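Local coordinates for protein arylalkylamine N-Acetyltransferase 2 (Aedes aegypti, PDB 4FD5) that probably transfers acyl groups from coenzyme A thioesters to arylalkylamines such as dopamine and serotonin, as a GNAT-family N-acetyltransferase, at residues F11-S16 against V64-I69; D33-K38 against D170-F175; L60-S65 against N81-G86; E95-I100 against I108-Y113; C189-T194 against E212-M217. All blocks are in the same frame, centred on the assembly; numbering follows the deposited sequence.

Interactions 1, 2, 3 and 5 all reach the same seven-stranded mixed sheet of the GNAT fold. Interaction 1 lies at the edge formed by strand 10-13, and interaction 5 at the other edge, strand 186-192; their centres are about 28 Å apart. Interaction 3 touches interaction 1 and shares Val64 and Ser65 with it, so the path runs from strand 66-69 on to strand 75-85. Interactions 3 and 4 are nested in the loop that interaction 2 closes. Interactions 2, 4 and 5 meet one another: Leu36 and Ile108 touch, Leu111 packs on Leu214, and Tyr193 reaches Thr172. Helix 103-116 thus touches both helix 35-39 and the 213-220/186-192 edge of the sheet.

Interaction 1 of 5, residues F11-S16 against V64-I69; sequences FETISS and VSIMAI
The carbonyl oxygen of Glu12 accepts the N-H of Met67, Glu12 O to Met67 N 2.9 Å, and the donor lies nearly along the C=O axis. The same oxygen also receives a CA-H contact from Ile66, with CA at 3.4 Å from Glu12 O. In return, Glu12 N donates to Met67 O, which lies in a nearly straight line with the N-H (160°). The two bonds close the hydrogen-bonded pair of an antiparallel ladder, with Phe11-Ala68 and Thr13-Ile66 as its non-hydrogen-bonded neighbours. This is where strand 10-13, at the edge of the GNAT sheet, joins strand 66-69. Past the strand end, Ile14 N still reaches Ser65 O, but from 38° above the carbonyl plane. A water continues the link, donating to Ile14 O and accepting from Ser65 N. On one face, the Phe11 ring brings CE2 to 3.6 Å from Ala68 CB, and helix 147-161 packs on that ring. On the Met67 side, the chi1 of 55° sets Met67 CG between its own N and carbonyl carbon. There CG lies 3.8 Å from Ile14 CG1. The extended chain then carries Met67 CE to 3.9 Å from Glu12 CB, while the Glu12 carboxylate turns to Arg10.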
# COMPACT_ATOMS: atom_id res chain seq x y z
N PHE A 11 -9.93 -10.04 -13.77
CA PHE A 11 -8.89 -9.09 -13.35
C PHE A 11 -8.59 -8.12 -14.48
O PHE A 11 -8.42 -8.53 -15.63
CB PHE A 11 -7.62 -9.81 -12.89
CG PHE A 11 -7.84 -10.71 -11.72
CD1 PHE A 11 -8.21 -12.03 -11.90
CD2 PHE A 11 -7.72 -10.22 -10.43
CE1 PHE A 11 -8.44 -12.85 -10.82
CE2 PHE A 11 -7.95 -11.04 -9.34
CZ PHE A 11 -8.31 -12.36 -9.54
N GLU A 12 -8.56 -6.83 -14.15
CA GLU A 12 -8.35 -5.80 -15.15
C GLU A 12 -7.46 -4.70 -14.61
O GLU A 12 -7.45 -4.44 -13.41
CB GLU A 12 -9.69 -5.17 -15.56
CG GLU A 12 -10.76 -6.16 -16.04
CD GLU A 12 -10.45 -6.74 -17.41
OE1 GLU A 12 -9.59 -6.17 -18.12
OE2 GLU A 12 -11.07 -7.76 -17.77
N THR A 13 -6.74 -4.03 -15.49
CA THR A 13 -6.03 -2.81 -15.10
C THR A 13 -7.09 -1.73 -14.85
O THR A 13 -8.05 -1.63 -15.60
CB THR A 13 -5.04 -2.37 -16.20
OG1 THR A 13 -4.10 -3.42 -16.44
CG2 THR A 13 -4.30 -1.10 -15.78
N ILE A 14 -6.92 -0.91 -13.80
CA ILE A 14 -7.96 0.04 -13.43
C ILE A 14 -7.87 1.29 -14.29
O ILE A 14 -6.86 2.00 -14.26
CB ILE A 14 -7.88 0.45 -11.94
CG1 ILE A 14 -7.87 -0.81 -11.07
CG2 ILE A 14 -9.09 1.34 -11.58
CD1 ILE A 14 -7.78 -0.55 -9.58
N SER A 15 -8.93 1.54 -15.05
CA SER A 15 -9.03 2.70 -15.94
C SER A 15 -9.82 3.79 -15.25
O SER A 15 -10.47 3.55 -14.24
CB SER A 15 -9.72 2.30 -17.24
OG SER A 15 -11.09 2.06 -17.02
N SER A 16 -9.79 4.99 -15.82
CA SER A 16 -10.40 6.15 -15.14
C SER A 16 -11.90 6.01 -14.87
O SER A 16 -12.41 6.59 -13.91
CB SER A 16 -10.11 7.45 -15.91
OG SER A 16 -10.78 7.48 -17.17
N VAL A 64 -1.14 1.33 -13.41
CA VAL A 64 -0.60 -0.02 -13.14
C VAL A 64 -1.33 -0.72 -12.01
O VAL A 64 -0.84 -1.73 -11.49
CB VAL A 64 0.93 -0.04 -12.88
CG1 VAL A 64 1.71 0.30 -14.16
CG2 VAL A 64 1.31 0.91 -11.75
N SER A 65 -2.50 -0.20 -11.63
CA SER A 65 -3.29 -0.84 -10.57
C SER A 65 -4.20 -1.92 -11.15
O SER A 65 -4.63 -1.83 -12.30
CB SER A 65 -4.13 0.19 -9.83
OG SER A 65 -3.28 1.17 -9.24
N ILE A 66 -4.53 -2.93 -10.34
CA ILE A 66 -5.36 -4.05 -10.79
C ILE A 66 -6.63 -4.12 -9.95
O ILE A 66 -6.57 -3.92 -8.74
CB ILE A 66 -4.62 -5.38 -10.61
CG1 ILE A 66 -3.24 -5.35 -11.27
CG2 ILE A 66 -5.47 -6.55 -11.13
CD1 ILE A 66 -3.27 -5.27 -12.74
N MET A 67 -7.78 -4.37 -10.57
CA MET A 67 -9.00 -4.68 -9.85
C MET A 67 -9.46 -6.10 -10.18
O MET A 67 -9.26 -6.62 -11.30
CB MET A 67 -10.12 -3.69 -10.19
CG MET A 67 -10.42 -3.58 -11.66
SD MET A 67 -11.68 -2.33 -11.95
CE MET A 67 -11.90 -2.52 -13.73
N ALA A 68 -10.04 -6.72 -9.16
CA ALA A 68 -10.84 -7.91 -9.31
C ALA A 68 -12.28 -7.45 -9.30
O ALA A 68 -12.77 -6.83 -8.33
CB ALA A 68 -10.59 -8.88 -8.15
N ILE A 69 -12.96 -7.77 -10.40
CA ILE A 69 -14.31 -7.29 -10.63
C ILE A 69 -15.24 -8.48 -10.94
O ILE A 69 -14.89 -9.38 -11.69
CB ILE A 69 -14.29 -6.18 -11.73
CG1 ILE A 69 -15.65 -5.51 -11.84
CG2 ILE A 69 -13.85 -6.74 -13.04
CD1 ILE A 69 -15.58 -4.19 -12.61
O HOH W 1 -4.46 2.03 -12.68

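Interaction 2 of 5, residues D33-K38 against D170-F175; sequences DEPLNK and DATGAF
Thr172 OG1 donates to Glu34 OE2 at 2.6 Å, the single hydrogen bond between the two segments. It ties the N-cap of helix 35-39 to the turn that leads from strand 166-171 into helix 174-182, a strand-to-helix connection of the GNAT fold. The hydroxyl meets the carboxylate from above, 41° out of its plane, and the two side chains cross at about a right angle. In Thr172 the chi1 of 60° places OG1 between the backbone N and the carbonyl carbon, and leaves CG2 beside the N. That methyl packs on Leu36, with Leu36 CD1 at 3.8 Å from Thr172 CG2. The Pro35 ring rests on the turn itself: Pro35 CG is 3.8 Å from Gly173 CA. The second shell fixes the carboxylate. Glu34 OE1 accepts from Asn37 N at 2.9 Å in a nearly straight bond (177°), a capping bond, so one oxygen holds the helix start while the other holds Thr172. Farther out, Tyr193 OH hydrogen-bonds to Thr172 O, and His211 touches Pro35. Within segment 33-38, Lys38 NZ makes a salt bridge to Asp33 OD1 at 3.0 Å.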
# COMPACT_ATOMS: atom_id res chain seq x y z
N ASP A 33 -9.85 0.56 8.27
CA ASP A 33 -9.44 -0.74 8.81
C ASP A 33 -7.92 -0.95 8.76
O ASP A 33 -7.37 -1.83 9.43
CB ASP A 33 -10.13 -1.83 7.98
CG ASP A 33 -10.25 -3.14 8.71
OD1 ASP A 33 -10.41 -3.14 9.95
OD2 ASP A 33 -10.22 -4.18 8.02
N GLU A 34 -7.23 -0.16 7.95
CA GLU A 34 -5.78 -0.27 7.80
C GLU A 34 -5.12 -0.05 9.17
O GLU A 34 -5.52 0.84 9.92
CB GLU A 34 -5.33 0.79 6.77
CG GLU A 34 -3.95 0.58 6.17
CD GLU A 34 -2.86 1.20 7.01
OE1 GLU A 34 -3.19 2.01 7.89
OE2 GLU A 34 -1.68 0.90 6.76
N PRO A 35 -4.15 -0.90 9.54
CA PRO A 35 -3.62 -0.88 10.91
C PRO A 35 -3.21 0.50 11.45
O PRO A 35 -3.61 0.85 12.57
CB PRO A 35 -2.39 -1.80 10.83
CG PRO A 35 -2.70 -2.73 9.71
CD PRO A 35 -3.49 -1.92 8.71
N LEU A 36 -2.42 1.26 10.69
CA LEU A 36 -1.96 2.58 11.16
C LEU A 36 -3.08 3.62 11.18
O LEU A 36 -3.23 4.37 12.15
CB LEU A 36 -0.78 3.09 10.34
CG LEU A 36 0.43 2.16 10.28
CD1 LEU A 36 1.57 2.86 9.57
CD2 LEU A 36 0.85 1.70 11.68
N ASN A 37 -3.87 3.67 10.11
CA ASN A 37 -5.02 4.55 10.06
C ASN A 37 -5.91 4.34 11.27
O ASN A 37 -6.36 5.29 11.89
CB ASN A 37 -5.83 4.31 8.79
CG ASN A 37 -5.09 4.70 7.53
OD1 ASN A 37 -4.01 5.27 7.59
ND2 ASN A 37 -5.68 4.39 6.38
N LYS A 38 -6.15 3.07 11.59
CA LYS A 38 -7.03 2.75 12.71
C LYS A 38 -6.38 3.16 14.04
O LYS A 38 -7.04 3.71 14.92
CB LYS A 38 -7.38 1.27 12.72
CG LYS A 38 -8.42 0.90 13.77
CD LYS A 38 -8.65 -0.59 13.85
CE LYS A 38 -9.33 -1.12 12.61
NZ LYS A 38 -9.85 -2.50 12.83
N ASP A 170 5.44 -1.51 1.31
CA ASP A 170 5.63 -1.13 2.70
C ASP A 170 4.41 -1.65 3.45
O ASP A 170 3.39 -0.97 3.55
CB ASP A 170 5.80 0.39 2.84
CG ASP A 170 7.00 0.94 2.04
OD1 ASP A 170 7.79 0.13 1.49
OD2 ASP A 170 7.14 2.18 1.95
N ALA A 171 4.52 -2.88 3.94
CA ALA A 171 3.41 -3.65 4.42
C ALA A 171 3.23 -3.39 5.90
O ALA A 171 4.08 -3.77 6.71
CB ALA A 171 3.65 -5.12 4.17
N THR A 172 2.13 -2.74 6.24
CA THR A 172 1.88 -2.35 7.62
C THR A 172 1.14 -3.41 8.39
O THR A 172 1.13 -3.38 9.63
CB THR A 172 1.06 -1.05 7.69
OG1 THR A 172 -0.20 -1.25 7.04
CG2 THR A 172 1.80 0.09 7.00
N GLY A 173 0.51 -4.34 7.68
CA GLY A 173 -0.35 -5.33 8.30
C GLY A 173 0.08 -6.77 8.08
O GLY A 173 0.73 -7.10 7.08
N ALA A 174 -0.31 -7.63 9.01
CA ALA A 174 0.08 -9.04 8.98
C ALA A 174 -0.46 -9.84 7.79
O ALA A 174 0.21 -10.75 7.30
CB ALA A 174 -0.33 -9.72 10.29
N PHE A 175 -1.66 -9.52 7.33
CA PHE A 175 -2.27 -10.31 6.28
C PHE A 175 -1.55 -10.08 4.95
O PHE A 175 -1.22 -11.04 4.23
CB PHE A 175 -3.77 -10.04 6.16
CG PHE A 175 -4.54 -10.36 7.41
CD1 PHE A 175 -4.88 -11.68 7.71
CD2 PHE A 175 -4.93 -9.36 8.29
CE1 PHE A 175 -5.59 -11.98 8.88
CE2 PHE A 175 -5.63 -9.66 9.45
CZ PHE A 175 -5.96 -10.97 9.73

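Interaction 3 of 5, residues L60-S65 against N81-G86; sequences LKDNVS and NGILYG
Asp62 OD2 accepts the backbone N-H of Ile83, with OD2 to N at 2.9 Å. The bond ties the turn between helix 50-60 and strand 66-69 to strand 75-85 of the GNAT sheet. A type I beta turn from Leu60 to Asn63 shapes this corner, and Asn63 follows the helix with positive phi. The donor comes from 40° above the carboxylate plane. The other Asp62 oxygen, OD1, is met weakly by a water that also donates to Ile83 O. Three more polar groups are settled around Asn81. Its side-chain ND2 donates to Val64 O at 3.0 Å, with that oxygen in the amide plane of Asn81, and ND2 also bonds Ser155 OG of helix 147-161. Its backbone N donates to Ser65 OG at 3.1 Å in a bond of 165°. Its carbonyl oxygen takes a hydrogen from a second water. That water also accepts from Val64 N and lies 2.7 Å from Ser65 OG, so it bridges both segments. The chi1 of -69° puts Val64 CG1 anti to the carbonyl carbon, which leaves CG2 to face the strand. The Val64 CG2 methyl sits against the carbonyl oxygen Asn81 O at 3.3 Å. The apolar contact is Val64 CG2 to Ile83 CG1, at 4.2 Å.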
# COMPACT_ATOMS: atom_id res chain seq x y z
N LEU A 60 -3.54 5.72 -8.77
CA LEU A 60 -4.35 5.16 -9.83
C LEU A 60 -3.90 5.67 -11.20
O LEU A 60 -3.84 4.92 -12.16
CB LEU A 60 -5.84 5.46 -9.62
CG LEU A 60 -6.53 4.58 -8.57
CD1 LEU A 60 -7.91 5.11 -8.18
CD2 LEU A 60 -6.63 3.15 -9.07
N LYS A 61 -3.56 6.96 -11.27
CA LYS A 61 -3.17 7.52 -12.56
C LYS A 61 -1.85 7.00 -13.14
O LYS A 61 -1.53 7.25 -14.32
CB LYS A 61 -3.17 9.04 -12.49
CG LYS A 61 -4.57 9.58 -12.39
CD LYS A 61 -4.60 11.05 -11.99
CE LYS A 61 -6.03 11.54 -11.90
NZ LYS A 61 -6.13 12.96 -11.48
N ASP A 62 -1.08 6.25 -12.35
CA ASP A 62 0.10 5.56 -12.88
C ASP A 62 -0.26 4.40 -13.81
O ASP A 62 0.62 3.82 -14.47
CB ASP A 62 1.01 5.04 -11.76
CG ASP A 62 1.86 6.13 -11.12
OD1 ASP A 62 1.96 7.25 -11.68
OD2 ASP A 62 2.44 5.86 -10.04
N ASN A 63 -1.55 4.05 -13.85
CA ASN A 63 -2.08 3.08 -14.80
C ASN A 63 -1.47 1.69 -14.64
O ASN A 63 -1.30 0.96 -15.62
CB ASN A 63 -1.84 3.56 -16.24
CG ASN A 63 -2.81 2.94 -17.22
OD1 ASN A 63 -3.95 2.62 -16.87
ND2 ASN A 63 -2.37 2.77 -18.47
N VAL A 64 -1.14 1.33 -13.41
CA VAL A 64 -0.60 -0.02 -13.14
C VAL A 64 -1.33 -0.72 -12.01
O VAL A 64 -0.84 -1.73 -11.49
CB VAL A 64 0.93 -0.04 -12.88
CG1 VAL A 64 1.71 0.30 -14.16
CG2 VAL A 64 1.31 0.91 -11.75
N SER A 65 -2.50 -0.20 -11.63
CA SER A 65 -3.29 -0.84 -10.57
C SER A 65 -4.20 -1.92 -11.15
O SER A 65 -4.63 -1.83 -12.30
CB SER A 65 -4.13 0.19 -9.83
OG SER A 65 -3.28 1.17 -9.24
N ASN A 81 -1.17 0.19 -7.21
CA ASN A 81 0.27 0.12 -7.43
C ASN A 81 0.77 1.42 -8.02
O ASN A 81 0.10 2.03 -8.87
CB ASN A 81 0.61 -1.01 -8.40
CG ASN A 81 0.07 -2.35 -7.94
OD1 ASN A 81 0.19 -2.71 -6.76
ND2 ASN A 81 -0.54 -3.09 -8.85
N GLY A 82 1.93 1.86 -7.56
CA GLY A 82 2.54 3.09 -8.08
C GLY A 82 3.94 2.88 -8.60
O GLY A 82 4.57 1.86 -8.36
N ILE A 83 4.44 3.86 -9.34
CA ILE A 83 5.79 3.77 -9.87
C ILE A 83 6.72 4.72 -9.13
O ILE A 83 6.45 5.92 -9.07
CB ILE A 83 5.82 4.12 -11.37
CG1 ILE A 83 4.83 3.22 -12.12
CG2 ILE A 83 7.23 3.93 -11.92
CD1 ILE A 83 4.56 3.64 -13.56
N LEU A 84 7.79 4.18 -8.54
CA LEU A 84 8.81 4.98 -7.87
C LEU A 84 10.01 5.16 -8.78
O LEU A 84 10.52 4.20 -9.34
CB LEU A 84 9.28 4.27 -6.61
CG LEU A 84 8.29 4.22 -5.46
CD1 LEU A 84 8.81 3.25 -4.40
CD2 LEU A 84 8.08 5.61 -4.86
N TYR A 85 10.48 6.40 -8.90
CA TYR A 85 11.69 6.67 -9.69
C TYR A 85 12.92 6.97 -8.83
O TYR A 85 12.83 7.68 -7.83
CB TYR A 85 11.45 7.81 -10.68
CG TYR A 85 10.35 7.50 -11.66
CD1 TYR A 85 10.58 6.69 -12.76
CD2 TYR A 85 9.06 7.98 -11.47
CE1 TYR A 85 9.58 6.40 -13.66
CE2 TYR A 85 8.05 7.69 -12.37
CZ TYR A 85 8.32 6.89 -13.46
OH TYR A 85 7.32 6.60 -14.35
N GLY A 86 14.06 6.44 -9.25
CA GLY A 86 15.32 6.66 -8.56
C GLY A 86 15.80 8.10 -8.62
O GLY A 86 16.57 8.54 -7.77
O HOH W 2 4.83 7.79 -10.63
O HOH W 3 -1.62 2.68 -10.81

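Interaction 4 of 5, residues E95-I100 against I108-Y113; sequences EKLNEI and IFKLLY
Two helices joined by a short connection, 92-99 and 103-116, pack here as an antiparallel helical hairpin. The axes of segments 95-99 and 108-113 run at 159° to each other and come within 10.2 Å. The contact is made almost entirely by side chains, and Leu97 and Phe109 carry most of it. Leu97 has CG anti to the backbone N (chi1 -168°), and its CD1 methyl comes to 3.5 Å from Phe109 CD2. Leu97 CB lies 3.7 Å from Phe109 CE2, the next ring atom. The same CD1 methyl also touches Lys110 CB, at 3.8 Å, so it sits between two neighbouring residues of the facing helix. The other methyl, Leu97 CD2, leads one turn on and meets Tyr113 CD2 at 4.1 Å, the two side chains crossing at about a right angle. Across the ring from CD2, the aliphatic part of Lys96 approaches Phe109 CE1, with Lys96 CD at 3.9 Å. Ile100, the first residue to leave the helix, adds its CD1 methyl 4.2 Å from Phe109 CB. The Lys110 ammonium turns away to a salt bridge with Glu114. The pair lies at the protein surface. Helix 103-116 also packs away from this hairpin: its Ile108 on helix 35-39 and its Leu111 on strand 213-220.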
# COMPACT_ATOMS: atom_id res chain seq x y z
N GLU A 95 9.34 17.86 2.54
CA GLU A 95 8.62 19.13 2.46
C GLU A 95 7.17 18.90 2.87
O GLU A 95 6.61 19.63 3.70
CB GLU A 95 8.70 19.70 1.04
CG GLU A 95 8.24 21.15 0.90
CD GLU A 95 6.72 21.29 0.81
OE1 GLU A 95 6.02 20.25 0.77
OE2 GLU A 95 6.23 22.44 0.77
N LYS A 96 6.56 17.88 2.27
CA LYS A 96 5.19 17.50 2.59
C LYS A 96 5.07 17.13 4.07
O LYS A 96 4.09 17.51 4.72
CB LYS A 96 4.73 16.34 1.71
CG LYS A 96 3.32 15.85 2.02
CD LYS A 96 2.82 14.85 0.98
CE LYS A 96 1.55 14.15 1.46
NZ LYS A 96 0.44 15.10 1.74
N LEU A 97 6.05 16.41 4.60
CA LEU A 97 6.08 16.07 6.02
C LEU A 97 5.86 17.35 6.83
O LEU A 97 5.07 17.37 7.78
CB LEU A 97 7.40 15.38 6.42
CG LEU A 97 7.51 14.70 7.80
CD1 LEU A 97 6.23 13.96 8.16
CD2 LEU A 97 8.74 13.76 7.91
N ASN A 98 6.53 18.43 6.43
CA ASN A 98 6.37 19.73 7.07
C ASN A 98 5.00 20.36 6.79
O ASN A 98 4.48 21.13 7.60
CB ASN A 98 7.46 20.70 6.61
CG ASN A 98 8.86 20.18 6.89
OD1 ASN A 98 9.12 19.55 7.91
ND2 ASN A 98 9.78 20.46 5.96
N GLU A 99 4.42 20.03 5.64
CA GLU A 99 3.24 20.74 5.14
C GLU A 99 1.87 20.26 5.67
O GLU A 99 0.87 20.97 5.53
CB GLU A 99 3.24 20.73 3.61
CG GLU A 99 2.27 21.71 2.97
CD GLU A 99 2.47 23.13 3.46
OE1 GLU A 99 1.83 23.51 4.47
OE2 GLU A 99 3.26 23.87 2.84
N ILE A 100 1.82 19.08 6.26
CA ILE A 100 0.53 18.47 6.63
C ILE A 100 -0.10 19.05 7.91
O ILE A 100 0.57 19.17 8.94
CB ILE A 100 0.67 16.94 6.78
CG1 ILE A 100 1.28 16.33 5.51
CG2 ILE A 100 -0.68 16.32 7.10
CD1 ILE A 100 1.88 14.94 5.70
N ILE A 108 1.82 8.92 10.45
CA ILE A 108 1.98 7.82 9.49
C ILE A 108 3.05 8.12 8.42
O ILE A 108 3.98 7.32 8.18
CB ILE A 108 0.64 7.50 8.81
CG1 ILE A 108 -0.36 7.01 9.85
CG2 ILE A 108 0.84 6.47 7.69
CD1 ILE A 108 -1.79 6.97 9.34
N PHE A 109 2.92 9.28 7.78
CA PHE A 109 3.88 9.70 6.76
C PHE A 109 5.31 9.64 7.31
O PHE A 109 6.21 9.11 6.67
CB PHE A 109 3.55 11.12 6.27
CG PHE A 109 4.42 11.59 5.12
CD1 PHE A 109 3.94 11.59 3.82
CD2 PHE A 109 5.72 12.02 5.35
CE1 PHE A 109 4.74 12.02 2.76
CE2 PHE A 109 6.53 12.45 4.30
CZ PHE A 109 6.04 12.45 3.00
N LYS A 110 5.49 10.19 8.51
CA LYS A 110 6.79 10.22 9.16
C LYS A 110 7.38 8.83 9.38
O LYS A 110 8.55 8.60 9.07
CB LYS A 110 6.69 10.98 10.49
CG LYS A 110 8.02 11.20 11.19
CD LYS A 110 7.84 12.13 12.40
CE LYS A 110 8.85 11.83 13.50
NZ LYS A 110 10.26 12.16 13.12
N LEU A 111 6.58 7.90 9.90
CA LEU A 111 7.11 6.56 10.11
C LEU A 111 7.57 5.94 8.79
O LEU A 111 8.68 5.38 8.68
CB LEU A 111 6.09 5.65 10.78
CG LEU A 111 6.47 4.17 10.86
CD1 LEU A 111 7.78 3.95 11.65
CD2 LEU A 111 5.32 3.38 11.46
N LEU A 112 6.73 6.06 7.76
CA LEU A 112 7.09 5.43 6.48
C LEU A 112 8.34 6.09 5.85
O LEU A 112 9.24 5.40 5.34
CB LEU A 112 5.90 5.43 5.52
CG LEU A 112 4.67 4.71 6.04
CD1 LEU A 112 3.46 5.09 5.21
CD2 LEU A 112 4.90 3.20 6.04
N TYR A 113 8.41 7.41 5.91
CA TYR A 113 9.60 8.13 5.43
C TYR A 113 10.88 7.69 6.15
O TYR A 113 11.91 7.36 5.54
CB TYR A 113 9.37 9.64 5.61
CG TYR A 113 10.59 10.48 5.33
CD1 TYR A 113 10.96 10.79 4.03
CD2 TYR A 113 11.36 10.97 6.38
CE1 TYR A 113 12.08 11.55 3.78
CE2 TYR A 113 12.48 11.73 6.14
CZ TYR A 113 12.83 12.02 4.83
OH TYR A 113 13.95 12.78 4.60

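Interaction 5 of 5, residues C189-T194 against E212-M217; sequences CEINYT and EKLKIM
Ile191 and Leu214 form a hydrogen-bonded antiparallel pair: Leu214 N donates to Ile191 O at 2.9 Å, and Ile191 N to Leu214 O. Cys189 and Ile216 make the next such pair, with Ile216 N to Cys189 O at 2.8 Å. The face that carries these four residues is tightly packed. Ile191 CG2 lies 3.9 Å from Leu214 CB, and helix 103-116 covers this side through Leu111 and Gln115. Beyond the strand end Tyr193 N still donates to Glu212 O, while its ring folds back over the partner strand. Lys213 CA sits over one face of that ring, offset toward the rim. Tyr193 OH, whose partner is Thr172, is 3.6 Å from Leu214 CB. The other face, with Glu190, Asn192, Lys213 and Lys215, is polar. Asn192 and Lys213 lie side by side, pointing the same way, and close: Asn192 OD1 is 2.9 Å from Lys213 CG. The Asn192 amide nitrogen is held by Asp195. Only the charged ends are loose. Lys213 NZ stays 3.7 Å from OE2 of the exposed Glu190, a long salt bridge. Lys215 NZ is farther still, 4.2 Å from Glu190 OE1, so these charges probably attract only weakly. The antiparallel pair forms one edge of the GNAT sheet, with the last strand, 213-220, inserted between 166-171 and 186-192.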
# COMPACT_ATOMS: atom_id res chain seq x y z
N CYS A 189 13.49 -4.30 5.68
CA CYS A 189 13.53 -3.41 6.85
C CYS A 189 12.30 -3.73 7.69
O CYS A 189 11.26 -4.03 7.13
CB CYS A 189 13.50 -1.94 6.38
SG CYS A 189 13.83 -0.71 7.65
N GLU A 190 12.40 -3.69 9.01
CA GLU A 190 11.21 -3.94 9.82
C GLU A 190 11.26 -3.21 11.15
O GLU A 190 12.34 -2.94 11.67
CB GLU A 190 10.98 -5.43 10.04
CG GLU A 190 12.01 -6.13 10.89
CD GLU A 190 11.75 -7.63 10.97
OE1 GLU A 190 10.83 -8.12 10.28
OE2 GLU A 190 12.46 -8.31 11.73
N ILE A 191 10.08 -2.90 11.69
CA ILE A 191 10.01 -2.27 13.01
C ILE A 191 8.75 -2.71 13.76
O ILE A 191 7.66 -2.82 13.17
CB ILE A 191 10.09 -0.73 12.91
CG1 ILE A 191 10.17 -0.10 14.32
CG2 ILE A 191 8.92 -0.16 12.13
CD1 ILE A 191 10.39 1.40 14.29
N ASN A 192 8.91 -3.00 15.05
CA ASN A 192 7.78 -3.39 15.89
C ASN A 192 7.07 -2.14 16.38
O ASN A 192 7.72 -1.22 16.87
CB ASN A 192 8.27 -4.16 17.13
CG ASN A 192 8.85 -5.52 16.78
OD1 ASN A 192 8.24 -6.29 16.04
ND2 ASN A 192 10.02 -5.82 17.34
N TYR A 193 5.75 -2.12 16.24
CA TYR A 193 4.96 -0.97 16.66
C TYR A 193 5.12 -0.72 18.16
O TYR A 193 5.07 0.42 18.61
CB TYR A 193 3.49 -1.18 16.30
CG TYR A 193 3.26 -1.26 14.81
CD1 TYR A 193 3.80 -0.31 13.96
CD2 TYR A 193 2.53 -2.30 14.25
CE1 TYR A 193 3.61 -0.38 12.60
CE2 TYR A 193 2.33 -2.37 12.90
CZ TYR A 193 2.87 -1.40 12.08
OH TYR A 193 2.69 -1.47 10.72
N THR A 194 5.34 -1.78 18.93
CA THR A 194 5.48 -1.58 20.37
C THR A 194 6.80 -0.92 20.73
O THR A 194 6.98 -0.47 21.87
CB THR A 194 5.33 -2.90 21.16
OG1 THR A 194 6.19 -3.90 20.60
CG2 THR A 194 3.89 -3.38 21.11
N GLU A 212 1.70 -6.44 14.03
CA GLU A 212 2.82 -6.38 14.95
C GLU A 212 3.95 -5.48 14.46
O GLU A 212 4.57 -4.76 15.24
CB GLU A 212 3.35 -7.79 15.18
CG GLU A 212 3.99 -8.01 16.52
CD GLU A 212 4.09 -9.48 16.86
OE1 GLU A 212 3.46 -9.90 17.86
OE2 GLU A 212 4.79 -10.21 16.13
N LYS A 213 4.21 -5.53 13.16
CA LYS A 213 5.37 -4.87 12.56
C LYS A 213 5.03 -4.16 11.27
O LYS A 213 4.11 -4.55 10.56
CB LYS A 213 6.46 -5.90 12.23
CG LYS A 213 7.07 -6.61 13.40
CD LYS A 213 7.93 -7.78 12.94
CE LYS A 213 8.58 -8.50 14.11
NZ LYS A 213 9.55 -9.52 13.65
N LEU A 214 5.80 -3.12 10.97
CA LEU A 214 5.85 -2.57 9.62
C LEU A 214 7.03 -3.24 8.94
O LEU A 214 8.14 -3.22 9.47
CB LEU A 214 6.09 -1.06 9.67
CG LEU A 214 6.60 -0.40 8.38
CD1 LEU A 214 5.61 -0.56 7.24
CD2 LEU A 214 6.87 1.06 8.64
N LYS A 215 6.81 -3.85 7.77
CA LYS A 215 7.91 -4.48 7.04
C LYS A 215 8.01 -3.87 5.66
O LYS A 215 7.01 -3.84 4.94
CB LYS A 215 7.69 -5.99 6.91
CG LYS A 215 7.58 -6.74 8.23
CD LYS A 215 7.51 -8.25 8.00
CE LYS A 215 7.41 -9.00 9.33
NZ LYS A 215 7.49 -10.47 9.13
N ILE A 216 9.18 -3.36 5.31
CA ILE A 216 9.46 -3.00 3.92
C ILE A 216 10.04 -4.22 3.22
O ILE A 216 11.11 -4.75 3.63
CB ILE A 216 10.40 -1.80 3.79
CG1 ILE A 216 9.76 -0.56 4.43
CG2 ILE A 216 10.74 -1.55 2.32
CD1 ILE A 216 10.65 0.66 4.38
N MET A 217 9.33 -4.66 2.18
CA MET A 217 9.56 -5.96 1.57
C MET A 217 9.75 -5.78 0.08
O MET A 217 9.17 -4.87 -0.52
CB MET A 217 8.37 -6.89 1.83
CG MET A 217 8.03 -7.03 3.31
SD MET A 217 6.62 -8.08 3.67
CE MET A 217 7.38 -9.71 3.50
O HOH W 4 4.31 -4.48 17.89